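Side-chain contacts in membrane lipoprotein family protein (Aeropyrum pernix, PDB 4PEV), which probably serves as the solute-binding component of an ABC transporter and holds adenosine between its two lobes: residues C[211-214]-C[219-222]; C[153-158]-C[302-307]; C[341-346]-C[356-361]; C[175-180]-C[273-278]. All blocks are in the same frame, centred on the assembly; numbering follows the deposited sequence.

Contact 1 (C[211-214]-C[219-222])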
loop_
_atom_site.group_PDB
_atom_site.type_symbol
_atom_site.label_atom_id
_atom_site.label_comp_id
_atom_site.label_asym_id
_atom_site.label_seq_id
_atom_site.Cartn_x
_atom_site.Cartn_y
_atom_site.Cartn_z
ATOM N N TYR C 211 1.642 10.013 17.477
ATOM C CA TYR C 211 1.997 11.393 17.198
ATOM C C TYR C 211 0.771 12.250 17.456
ATOM O O TYR C 211 0.818 13.199 18.230
ATOM C CB TYR C 211 2.464 11.521 15.751
ATOM C CG TYR C 211 3.074 12.849 15.338
ATOM C CD1 TYR C 211 2.273 13.890 14.875
ATOM C CD2 TYR C 211 4.455 13.042 15.350
ATOM C CE1 TYR C 211 2.822 15.091 14.463
ATOM C CE2 TYR C 211 5.014 14.240 14.937
ATOM C CZ TYR C 211 4.190 15.260 14.493
ATOM O OH TYR C 211 4.721 16.463 14.083
ATOM N N TYR C 212 -0.336 11.878 16.826
ATOM C CA TYR C 212 -1.609 12.556 17.017
ATOM C C TYR C 212 -1.970 12.626 18.490
ATOM O O TYR C 212 -2.178 13.698 19.012
ATOM C CB TYR C 212 -2.709 11.842 16.248
ATOM C CG TYR C 212 -4.027 12.539 16.348
ATOM C CD1 TYR C 212 -4.330 13.605 15.524
ATOM C CD2 TYR C 212 -4.966 12.147 17.286
ATOM C CE1 TYR C 212 -5.544 14.252 15.619
ATOM C CE2 TYR C 212 -6.187 12.790 17.392
ATOM C CZ TYR C 212 -6.470 13.840 16.556
ATOM O OH TYR C 212 -7.687 14.469 16.661
ATOM N N ASN C 213 -2.015 11.473 19.152
ATOM C CA ASN C 213 -2.267 11.394 20.596
ATOM C C ASN C 213 -1.440 12.330 21.458
ATOM O O ASN C 213 -1.996 13.038 22.302
ATOM C CB ASN C 213 -2.042 9.975 21.085
ATOM C CG ASN C 213 -3.169 9.057 20.710
ATOM O OD1 ASN C 213 -4.282 9.496 20.438
ATOM N ND2 ASN C 213 -2.893 7.773 20.703
ATOM N N GLN C 214 -0.123 12.325 21.253
ATOM C CA GLN C 214 0.784 13.209 22.003
ATOM C C GLN C 214 0.589 14.674 21.672
ATOM O O GLN C 214 0.520 15.497 22.571
ATOM C CB GLN C 214 2.239 12.821 21.798
ATOM C CG GLN C 214 2.610 11.584 22.598
ATOM C CD GLN C 214 4.059 11.176 22.425
ATOM O OE1 GLN C 214 4.878 11.939 21.892
ATOM N NE2 GLN C 214 4.387 9.960 22.874
ATOM N N ASP C 219 -6.063 9.559 23.767
ATOM C CA ASP C 219 -5.497 8.221 23.935
ATOM C C ASP C 219 -6.213 7.238 23.018
ATOM O O ASP C 219 -6.819 6.264 23.479
ATOM C CB ASP C 219 -5.543 7.771 25.406
ATOM C CG ASP C 219 -4.773 6.443 25.657
ATOM O OD1 ASP C 219 -3.838 6.082 24.897
ATOM O OD2 ASP C 219 -5.109 5.738 26.634
ATOM N N VAL C 220 -6.134 7.504 21.716
ATOM C CA VAL C 220 -6.770 6.660 20.711
ATOM C C VAL C 220 -5.964 5.385 20.582
ATOM O O VAL C 220 -4.768 5.439 20.311
ATOM C CB VAL C 220 -6.813 7.339 19.319
ATOM C CG1 VAL C 220 -7.296 6.361 18.253
ATOM C CG2 VAL C 220 -7.683 8.596 19.329
ATOM N N GLU C 221 -6.616 4.242 20.752
ATOM C CA GLU C 221 -5.943 2.951 20.639
ATOM C C GLU C 221 -5.924 2.438 19.207
ATOM O O GLU C 221 -6.746 2.850 18.395
ATOM C CB GLU C 221 -6.621 1.943 21.532
ATOM C CG GLU C 221 -6.541 2.357 22.980
ATOM C CD GLU C 221 -7.036 1.281 23.921
ATOM O OE1 GLU C 221 -7.746 0.347 23.472
ATOM O OE2 GLU C 221 -6.712 1.383 25.122
HETATM N N MSE C 222 -4.974 1.551 18.908
HETATM C CA MSE C 222 -4.809 1.008 17.560
HETATM C C MSE C 222 -4.625 -0.484 17.607
HETATM O O MSE C 222 -3.832 -1.003 18.381
HETATM C CB MSE C 222 -3.631 1.645 16.828
HETATM C CG MSE C 222 -3.720 1.412 15.312
HETATM SE SE MSE C 222 -2.780 -0.227 14.674
HETATM C CE MSE C 222 -0.928 0.434 14.838
#

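Contact 2 (C[153-158]-C[302-307])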
loop_
_atom_site.group_PDB
_atom_site.type_symbol
_atom_site.label_atom_id
_atom_site.label_comp_id
_atom_site.label_asym_id
_atom_site.label_seq_id
_atom_site.Cartn_x
_atom_site.Cartn_y
_atom_site.Cartn_z
ATOM N N ALA C 153 17.628 -4.186 -10.695
ATOM C CA ALA C 153 17.150 -2.898 -10.194
ATOM C C ALA C 153 16.043 -3.134 -9.179
ATOM O O ALA C 153 14.982 -3.629 -9.538
ATOM C CB ALA C 153 16.622 -2.054 -11.339
ATOM N N SER C 154 16.297 -2.784 -7.916
ATOM C CA SER C 154 15.313 -2.891 -6.837
ATOM C C SER C 154 14.561 -1.567 -6.640
ATOM O O SER C 154 15.171 -0.491 -6.653
ATOM C CB SER C 154 16.014 -3.256 -5.531
ATOM O OG SER C 154 16.613 -4.547 -5.577
ATOM N N TYR C 155 13.243 -1.647 -6.457
ATOM C CA TYR C 155 12.412 -0.485 -6.127
ATOM C C TYR C 155 11.752 -0.704 -4.763
ATOM O O TYR C 155 10.861 -1.538 -4.611
ATOM C CB TYR C 155 11.373 -0.235 -7.215
ATOM C CG TYR C 155 11.962 0.244 -8.538
ATOM C CD1 TYR C 155 12.540 -0.651 -9.433
ATOM C CD2 TYR C 155 11.929 1.585 -8.895
ATOM C CE1 TYR C 155 13.071 -0.223 -10.644
ATOM C CE2 TYR C 155 12.459 2.028 -10.095
ATOM C CZ TYR C 155 13.030 1.123 -10.978
ATOM O OH TYR C 155 13.569 1.561 -12.189
ATOM N N LEU C 156 12.248 0.023 -3.765
ATOM C CA LEU C 156 11.759 -0.055 -2.397
ATOM C C LEU C 156 10.998 1.199 -2.096
ATOM O O LEU C 156 11.350 2.262 -2.607
ATOM C CB LEU C 156 12.916 -0.081 -1.413
ATOM C CG LEU C 156 13.561 -1.430 -1.170
ATOM C CD1 LEU C 156 14.885 -1.203 -0.460
ATOM C CD2 LEU C 156 12.626 -2.321 -0.361
ATOM N N PHE C 157 9.976 1.089 -1.249
ATOM C CA PHE C 157 9.265 2.268 -0.769
ATOM C C PHE C 157 9.540 2.471 0.708
ATOM O O PHE C 157 9.936 1.545 1.413
ATOM C CB PHE C 157 7.768 2.147 -1.024
ATOM C CG PHE C 157 7.402 2.107 -2.482
ATOM C CD1 PHE C 157 7.437 0.911 -3.187
ATOM C CD2 PHE C 157 7.008 3.252 -3.140
ATOM C CE1 PHE C 157 7.098 0.871 -4.528
ATOM C CE2 PHE C 157 6.666 3.222 -4.481
ATOM C CZ PHE C 157 6.709 2.030 -5.176
ATOM N N ARG C 158 9.352 3.700 1.164
ATOM C CA ARG C 158 9.490 4.018 2.574
ATOM C C ARG C 158 8.076 4.176 3.142
ATOM O O ARG C 158 7.584 5.295 3.319
ATOM C CB ARG C 158 10.337 5.286 2.742
ATOM C CG ARG C 158 11.767 5.167 2.211
ATOM C CD ARG C 158 12.610 6.393 2.570
ATOM N NE ARG C 158 12.108 7.609 1.926
ATOM C CZ ARG C 158 12.367 7.968 0.668
ATOM N NH1 ARG C 158 13.160 7.224 -0.107
ATOM N NH2 ARG C 158 11.833 9.086 0.177
ATOM N N ASP C 302 2.918 1.606 -10.151
ATOM C CA ASP C 302 2.788 1.803 -11.590
ATOM C C ASP C 302 3.949 2.592 -12.149
ATOM O O ASP C 302 4.424 2.295 -13.243
ATOM C CB ASP C 302 1.461 2.482 -11.926
ATOM C CG ASP C 302 1.257 3.799 -11.194
ATOM O OD1 ASP C 302 1.544 3.903 -9.972
ATOM O OD2 ASP C 302 0.785 4.741 -11.860
ATOM N N VAL C 303 4.430 3.567 -11.384
ATOM C CA VAL C 303 5.557 4.376 -11.818
ATOM C C VAL C 303 6.833 3.555 -11.733
ATOM O O VAL C 303 7.662 3.624 -12.625
ATOM C CB VAL C 303 5.666 5.691 -11.016
ATOM C CG1 VAL C 303 6.925 6.454 -11.375
ATOM C CG2 VAL C 303 4.440 6.554 -11.273
ATOM N N ALA C 304 6.996 2.767 -10.680
ATOM C CA ALA C 304 8.141 1.842 -10.608
ATOM C C ALA C 304 8.214 1.012 -11.881
ATOM O O ALA C 304 9.188 1.115 -12.629
ATOM C CB ALA C 304 8.034 0.923 -9.396
ATOM N N VAL C 305 7.160 0.232 -12.129
ATOM C CA VAL C 305 7.101 -0.685 -13.271
ATOM C C VAL C 305 7.337 0.054 -14.572
ATOM O O VAL C 305 8.099 -0.414 -15.417
ATOM C CB VAL C 305 5.731 -1.397 -13.374
ATOM C CG1 VAL C 305 5.578 -2.130 -14.703
ATOM C CG2 VAL C 305 5.541 -2.372 -12.229
ATOM N N TYR C 306 6.673 1.197 -14.730
ATOM C CA TYR C 306 6.797 2.002 -15.949
ATOM C C TYR C 306 8.220 2.581 -16.138
ATOM O O TYR C 306 8.747 2.596 -17.250
ATOM C CB TYR C 306 5.761 3.144 -15.953
ATOM C CG TYR C 306 5.865 3.997 -17.190
ATOM C CD1 TYR C 306 5.230 3.618 -18.350
ATOM C CD2 TYR C 306 6.647 5.146 -17.213
ATOM C CE1 TYR C 306 5.341 4.369 -19.502
ATOM C CE2 TYR C 306 6.770 5.895 -18.360
ATOM C CZ TYR C 306 6.109 5.499 -19.499
ATOM O OH TYR C 306 6.197 6.216 -20.665
ATOM N N THR C 307 8.826 3.062 -15.056
ATOM C CA THR C 307 10.186 3.571 -15.089
ATOM C C THR C 307 11.168 2.457 -15.432
ATOM O O THR C 307 12.002 2.609 -16.306
ATOM C CB THR C 307 10.543 4.226 -13.736
ATOM O OG1 THR C 307 9.764 5.424 -13.585
ATOM C CG2 THR C 307 12.022 4.570 -13.647
#

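Contact 3 (C[341-346]-C[356-361])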
loop_
_atom_site.group_PDB
_atom_site.type_symbol
_atom_site.label_atom_id
_atom_site.label_comp_id
_atom_site.label_asym_id
_atom_site.label_seq_id
_atom_site.Cartn_x
_atom_site.Cartn_y
_atom_site.Cartn_z
ATOM N N TYR C 341 -9.589 9.978 -11.225
ATOM C CA TYR C 341 -8.865 9.175 -12.215
ATOM C C TYR C 341 -9.133 7.676 -12.113
ATOM O O TYR C 341 -9.362 6.996 -13.126
ATOM C CB TYR C 341 -7.375 9.423 -12.071
ATOM C CG TYR C 341 -6.497 8.515 -12.883
ATOM C CD1 TYR C 341 -6.281 8.748 -14.239
ATOM C CD2 TYR C 341 -5.834 7.451 -12.283
ATOM C CE1 TYR C 341 -5.442 7.927 -14.981
ATOM C CE2 TYR C 341 -4.990 6.632 -13.006
ATOM C CZ TYR C 341 -4.800 6.866 -14.354
ATOM O OH TYR C 341 -3.958 6.039 -15.060
ATOM N N PHE C 342 -9.092 7.167 -10.883
ATOM C CA PHE C 342 -9.331 5.748 -10.638
ATOM C C PHE C 342 -10.781 5.445 -10.732
ATOM O O PHE C 342 -11.147 4.345 -11.100
ATOM C CB PHE C 342 -8.784 5.319 -9.285
ATOM C CG PHE C 342 -7.306 5.201 -9.280
ATOM C CD1 PHE C 342 -6.701 4.114 -9.874
ATOM C CD2 PHE C 342 -6.521 6.209 -8.747
ATOM C CE1 PHE C 342 -5.327 4.014 -9.913
ATOM C CE2 PHE C 342 -5.142 6.119 -8.770
ATOM C CZ PHE C 342 -4.543 5.015 -9.356
ATOM N N ALA C 343 -11.614 6.422 -10.404
ATOM C CA ALA C 343 -13.053 6.285 -10.596
ATOM C C ALA C 343 -13.400 6.188 -12.090
ATOM O O ALA C 343 -14.254 5.390 -12.468
ATOM C CB ALA C 343 -13.790 7.440 -9.927
ATOM N N GLU C 344 -12.733 6.988 -12.925
ATOM C CA GLU C 344 -12.844 6.891 -14.394
ATOM C C GLU C 344 -12.451 5.486 -14.863
ATOM O O GLU C 344 -13.169 4.863 -15.632
ATOM C CB GLU C 344 -11.961 7.948 -15.098
ATOM C CG GLU C 344 -12.473 9.395 -14.971
ATOM C CD GLU C 344 -11.435 10.497 -15.275
ATOM O OE1 GLU C 344 -10.345 10.199 -15.825
ATOM O OE2 GLU C 344 -11.727 11.688 -14.975
ATOM N N ILE C 345 -11.316 4.986 -14.394
ATOM C CA ILE C 345 -10.912 3.620 -14.716
ATOM C C ILE C 345 -12.015 2.583 -14.421
ATOM O O ILE C 345 -12.365 1.791 -15.291
ATOM C CB ILE C 345 -9.615 3.240 -13.967
ATOM C CG1 ILE C 345 -8.428 3.904 -14.643
ATOM C CG2 ILE C 345 -9.406 1.730 -13.933
ATOM C CD1 ILE C 345 -7.190 3.954 -13.781
ATOM N N ALA C 346 -12.545 2.589 -13.199
ATOM C CA ALA C 346 -13.560 1.614 -12.778
ATOM C C ALA C 346 -14.888 1.854 -13.487
ATOM O O ALA C 346 -15.657 0.922 -13.706
ATOM C CB ALA C 346 -13.758 1.645 -11.265
ATOM N N LEU C 356 -23.708 5.851 -9.885
ATOM C CA LEU C 356 -22.510 6.490 -9.363
ATOM C C LEU C 356 -21.626 6.827 -10.550
ATOM O O LEU C 356 -21.407 5.967 -11.388
ATOM C CB LEU C 356 -21.787 5.506 -8.441
ATOM C CG LEU C 356 -20.974 6.059 -7.275
ATOM C CD1 LEU C 356 -21.856 6.859 -6.329
ATOM C CD2 LEU C 356 -20.296 4.911 -6.534
ATOM N N THR C 357 -21.166 8.075 -10.643
ATOM C CA THR C 357 -20.180 8.503 -11.651
ATOM C C THR C 357 -18.856 8.893 -10.972
ATOM O O THR C 357 -18.806 9.050 -9.752
ATOM C CB THR C 357 -20.690 9.722 -12.467
ATOM O OG1 THR C 357 -21.216 10.731 -11.583
ATOM C CG2 THR C 357 -21.757 9.293 -13.481
ATOM N N PRO C 358 -17.776 9.057 -11.758
ATOM C CA PRO C 358 -16.526 9.610 -11.224
ATOM C C PRO C 358 -16.710 10.948 -10.538
ATOM O O PRO C 358 -16.138 11.166 -9.474
ATOM C CB PRO C 358 -15.651 9.790 -12.464
ATOM C CG PRO C 358 -16.165 8.809 -13.444
ATOM C CD PRO C 358 -17.619 8.572 -13.139
ATOM N N GLU C 359 -17.501 11.839 -11.140
ATOM C CA GLU C 359 -17.766 13.139 -10.527
ATOM C C GLU C 359 -18.540 13.006 -9.186
ATOM O O GLU C 359 -18.189 13.660 -8.183
ATOM C CB GLU C 359 -18.484 14.065 -11.523
ATOM C CG GLU C 359 -18.667 15.513 -11.048
ATOM C CD GLU C 359 -17.449 16.072 -10.317
ATOM O OE1 GLU C 359 -16.304 15.724 -10.706
ATOM O OE2 GLU C 359 -17.632 16.853 -9.346
ATOM N N LYS C 360 -19.558 12.142 -9.157
ATOM C CA LYS C 360 -20.308 11.908 -7.925
ATOM C C LYS C 360 -19.438 11.263 -6.826
ATOM O O LYS C 360 -19.607 11.561 -5.653
ATOM C CB LYS C 360 -21.583 11.094 -8.212
ATOM C CG LYS C 360 -22.534 10.867 -7.034
ATOM C CD LYS C 360 -22.797 12.122 -6.182
ATOM C CE LYS C 360 -24.139 12.798 -6.446
ATOM N NZ LYS C 360 -25.230 12.198 -5.619
ATOM N N VAL C 361 -18.490 10.410 -7.201
ATOM C CA VAL C 361 -17.582 9.803 -6.222
ATOM C C VAL C 361 -16.757 10.860 -5.496
ATOM O O VAL C 361 -16.585 10.780 -4.293
ATOM C CB VAL C 361 -16.624 8.772 -6.866
ATOM C CG1 VAL C 361 -15.430 8.465 -5.960
ATOM C CG2 VAL C 361 -17.366 7.485 -7.203
#

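Contact 4 (C[175-180]-C[273-278])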
loop_
_atom_site.group_PDB
_atom_site.type_symbol
_atom_site.label_atom_id
_atom_site.label_comp_id
_atom_site.label_asym_id
_atom_site.label_seq_id
_atom_site.Cartn_x
_atom_site.Cartn_y
_atom_site.Cartn_z
ATOM N N ASN C 175 -11.146 9.981 17.027
ATOM C CA ASN C 175 -11.418 11.039 17.984
ATOM C C ASN C 175 -12.744 11.757 17.722
ATOM O O ASN C 175 -13.548 11.945 18.641
ATOM C CB ASN C 175 -10.284 12.057 17.946
ATOM C CG ASN C 175 -10.227 12.915 19.185
ATOM O OD1 ASN C 175 -10.668 12.498 20.256
ATOM N ND2 ASN C 175 -9.661 14.114 19.053
ATOM N N ASN C 176 -12.980 12.152 16.473
ATOM C CA ASN C 176 -14.238 12.818 16.125
ATOM C C ASN C 176 -15.443 11.906 16.275
ATOM O O ASN C 176 -16.519 12.362 16.659
ATOM C CB ASN C 176 -14.215 13.364 14.702
ATOM C CG ASN C 176 -13.076 14.326 14.475
ATOM O OD1 ASN C 176 -12.805 15.197 15.295
ATOM N ND2 ASN C 176 -12.388 14.160 13.361
ATOM N N ILE C 177 -15.278 10.625 15.966
ATOM C CA ILE C 177 -16.376 9.686 16.147
ATOM C C ILE C 177 -16.726 9.581 17.628
ATOM O O ILE C 177 -17.891 9.538 18.008
ATOM C CB ILE C 177 -16.051 8.296 15.559
ATOM C CG1 ILE C 177 -16.051 8.372 14.025
ATOM C CG2 ILE C 177 -17.059 7.244 16.042
ATOM C CD1 ILE C 177 -15.654 7.079 13.334
ATOM N N SER C 178 -15.706 9.563 18.462
ATOM C CA SER C 178 -15.920 9.413 19.889
ATOM C C SER C 178 -16.553 10.681 20.446
ATOM O O SER C 178 -17.516 10.615 21.212
ATOM C CB SER C 178 -14.613 9.066 20.611
ATOM O OG SER C 178 -14.878 8.041 21.541
ATOM N N LYS C 179 -16.033 11.832 20.023
ATOM C CA LYS C 179 -16.567 13.122 20.453
ATOM C C LYS C 179 -18.006 13.394 20.016
ATOM O O LYS C 179 -18.729 14.102 20.707
ATOM C CB LYS C 179 -15.672 14.233 19.951
ATOM C CG LYS C 179 -14.377 14.356 20.728
ATOM C CD LYS C 179 -13.520 15.488 20.174
ATOM C CE LYS C 179 -12.233 15.629 20.985
ATOM N NZ LYS C 179 -11.502 16.918 20.760
ATOM N N ALA C 180 -18.432 12.835 18.889
ATOM C CA ALA C 180 -19.778 13.087 18.378
ATOM C C ALA C 180 -20.789 12.074 18.863
ATOM O O ALA C 180 -21.984 12.310 18.786
ATOM C CB ALA C 180 -19.764 13.093 16.864
ATOM N N GLY C 273 -26.187 1.139 10.889
ATOM C CA GLY C 273 -26.263 2.434 11.574
ATOM C C GLY C 273 -24.976 2.847 12.262
ATOM O O GLY C 273 -24.855 3.947 12.779
ATOM N N VAL C 274 -24.004 1.959 12.263
ATOM C CA VAL C 274 -22.765 2.185 12.965
ATOM C C VAL C 274 -21.887 3.153 12.185
ATOM O O VAL C 274 -21.719 3.015 10.982
ATOM C CB VAL C 274 -22.008 0.850 13.153
ATOM C CG1 VAL C 274 -20.625 1.090 13.746
ATOM C CG2 VAL C 274 -22.820 -0.113 14.026
ATOM N N ILE C 275 -21.298 4.119 12.873
ATOM C CA ILE C 275 -20.422 5.086 12.217
ATOM C C ILE C 275 -18.990 4.554 12.173
ATOM O O ILE C 275 -18.308 4.535 13.206
ATOM C CB ILE C 275 -20.471 6.452 12.925
ATOM C CG1 ILE C 275 -21.856 7.078 12.720
ATOM C CG2 ILE C 275 -19.375 7.372 12.398
ATOM C CD1 ILE C 275 -22.163 8.240 13.654
ATOM N N ALA C 276 -18.554 4.134 10.978
ATOM C CA ALA C 276 -17.207 3.591 10.749
ATOM C C ALA C 276 -16.691 3.930 9.358
ATOM O O ALA C 276 -17.462 4.118 8.435
ATOM C CB ALA C 276 -17.201 2.079 10.941
ATOM N N PHE C 277 -15.376 3.967 9.200
ATOM C CA PHE C 277 -14.778 4.355 7.927
ATOM C C PHE C 277 -13.601 3.469 7.556
ATOM O O PHE C 277 -12.922 2.940 8.430
ATOM C CB PHE C 277 -14.309 5.806 7.997
ATOM C CG PHE C 277 -15.423 6.787 8.189
ATOM C CD1 PHE C 277 -16.156 7.242 7.104
ATOM C CD2 PHE C 277 -15.739 7.261 9.456
ATOM C CE1 PHE C 277 -17.192 8.147 7.286
ATOM C CE2 PHE C 277 -16.772 8.165 9.642
ATOM C CZ PHE C 277 -17.497 8.607 8.554
ATOM N N SER C 278 -13.367 3.317 6.256
ATOM C CA SER C 278 -12.260 2.531 5.758
ATOM C C SER C 278 -11.235 3.464 5.124
ATOM O O SER C 278 -11.559 4.581 4.717
ATOM C CB SER C 278 -12.747 1.509 4.722
ATOM O OG SER C 278 -13.625 0.541 5.283
#

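Contact 1 (C[211-214]-C[219-222])
Asn213 carries this contact with its side-chain amide, which pairs with the backbone of Val220 through two hydrogen bonds. OD1 accepts from Val220 N at 3.0 Å, and ND2 donates to Val220 O, also at 3.0 Å. The amide thus bridges the N-H and C=O of one residue. Both N-H groups point well at their acceptors, but the bonds differ in geometry. Val220 O lies close to the amide plane of Asn213. Val220 N, in contrast, stands above the carbonyl plane of Asn213, 38° out of it. CG of Asn213 sits beside its own backbone N (chi1 -76°), which turns the amide from the helix toward the loop. CB of Val220 also lies against Asn213 OD1, at 3.5 Å, and the two side chains are set roughly perpendicular.

Two further partners hold the amide: OD1 is also hydrogen-bonded to Thr218 OG1, and ND2 to Gln210 OE1. Together the four bonds hold its rotation. Val220 packs further on Ala174 of helix 159-181. The backbone of Glu221 then bonds to Ala187, where the chain joins the sheet.

The contact closes the turn between helix 196-214 and strand 222-226. These elements, with strand 186-191, form a beta-alpha-beta crossover at one edge of the mixed sheet, as expected of a Rossmann-like lobe in periplasmic-binding-protein folds.

Contact 2 (C[153-158]-C[302-307])
Tyr155 has its ring carbon CG beside the backbone N and anti to the carbonyl carbon (chi1 -69°), and this sends the ring from strand 152-157 onto Ala304 of helix 301-313. In Thr307, OG1 is beside the backbone N (chi1 -68°). This leaves CG2 anti to N, where the methyl faces the phenol end.

The base of the ring meets the methyl of Ala304: Tyr155 CD2 is 4.0 Å from Ala304 CB. Farther out, the carbonyl O of Ala304 lies over one face of the ring, displaced toward the rim. It stands 4.1 Å above the ring plane. At the far end, Tyr155 OH is 3.7 Å from Thr307 CG2, and the two side chains approach at a slant.

Thr307 OG1 donates to Val303 O at 2.9 Å. The same oxygen accepts from Thr307 N at 2.8 Å, and the two donors reach it from opposite faces of its plane. This fixes the threonine rotation and leaves the methyl for the tyrosine.

The helix packs against the parallel sheet here. Ile141 of strand 137-141 touches both Tyr155 and Ala304, and Val322 of strand 320-324 also meets Tyr155. The contact lies outside the binding site: the side chain of Ala304 is about 12 Å from the bound adenosine, and that of Tyr155 is about 7 Å from that of Asp142, which binds it.

Across this interface the chemistry is van der Waals contact, with the phenol meeting methyl groups and a carbonyl. At this point packing, not directed polar bonds, joins helix and sheet.

Contact 3 (C[341-346]-C[356-361])
Two consecutive helices, 336-348 and 358-372, meet in a helix-loop-helix where Ala343 of the first packs against Pro358 of the second. Ala343 points its methyl at the first turn of the second helix. Its CB lies 3.7 Å from Pro358 CA and 3.9 Å from Pro358 CB. The small side chain lets the backbones come near, with the CA atoms of these residues 4.8 Å apart. Val361, one turn further on, adds a looser touch: its CB is 4.4 Å from Ala343 CB.

Glu344 borders the contact with the aliphatic part of its side chain. Its CG lies 4.0 Å from Pro358 CG, and the glutamate chain runs roughly perpendicular to the proline side chain. CG of Glu344 stands beside its backbone N (chi1 -71°), and the chain runs out extended from there. The proline ring also lies against the backbone of Glu344, with CG 3.9 Å from Glu344 N.

The proline sits in the first turn of its helix, right after the N-cap residue Thr357. Thr357 OG1 accepts from Lys360 N at 3.3 Å, a capping bond that secures this end of the helix.

Beyond the two segments, Glu359 makes a salt bridge with Arg340, tying the same two helices by charge. Arg340 also touches Pro358. Val361 packs on Ile339 and on Pro290.

An alanine methyl thus meets a proline in the first turn of the next helix, beside an N-capping threonine. This is packing of a helix on a helix start, within a helix-loop-helix on the outside of the two-lobed fold.

Contact 4 (C[175-180]-C[273-278])
The carbonyl O of Ile275 accepts a hydrogen bond from Arg249 NH1 and also meets Ile177 CD1, at 3.7 Å. The contact packs helix 159-181 against the approach to strand 277-282. That strand follows helix 258-271 in a beta-alpha-beta crossover from strand 248-254, part of the Rossmann-like architecture of this lobe. Gly273 ends helix 258-271 in a Schellman motif, with positive phi, and the chain then runs past Ile177.

Ile177 carries its side of the contact. Its CG1 sits beside the backbone N (chi1 -71°), and the extended tip reaches the other segment with CD1. Ile275 answers with its CG2 branch, which lies 3.8 Å from both CG1 and CD1 of Ile177. The two isoleucine chains lie side by side and run in opposite senses, so they meet along their flanks.

Trp372 of helix 358-372 touches both isoleucines, and its ring also meets that of Phe277 with the planes at about 50°. The apolar cluster thus joins two helices and the sheet. Phe277 is approached at its rim: Ile177 CD1 lies in the ring plane, 3.9 Å from CD2 and 4.0 Å from CE2.

Overall arrangement
Contacts 2 and 4 are buried and apolar, and each packs a helix against a sheet or the chain entering it. They serve different lobes: contact 2 lies on the parallel sheet, contact 4 on the mixed one, with centres about 36 Å apart. Contacts 1 and 3 are only partly buried and join elements close in sequence. Contact 1 does so with hydrogen bonds from a side-chain amide, contact 3 with apolar packing beside a helix cap. Contacts 1 and 4 touch through a probable hydrogen bond between Tyr212 OH and Asn175 ND2. Contact 2 closes a long loop that encloses contacts 1 and 4; strand 152-157 leads into helix 159-181 of contact 4. Contact 3 follows later in the chain.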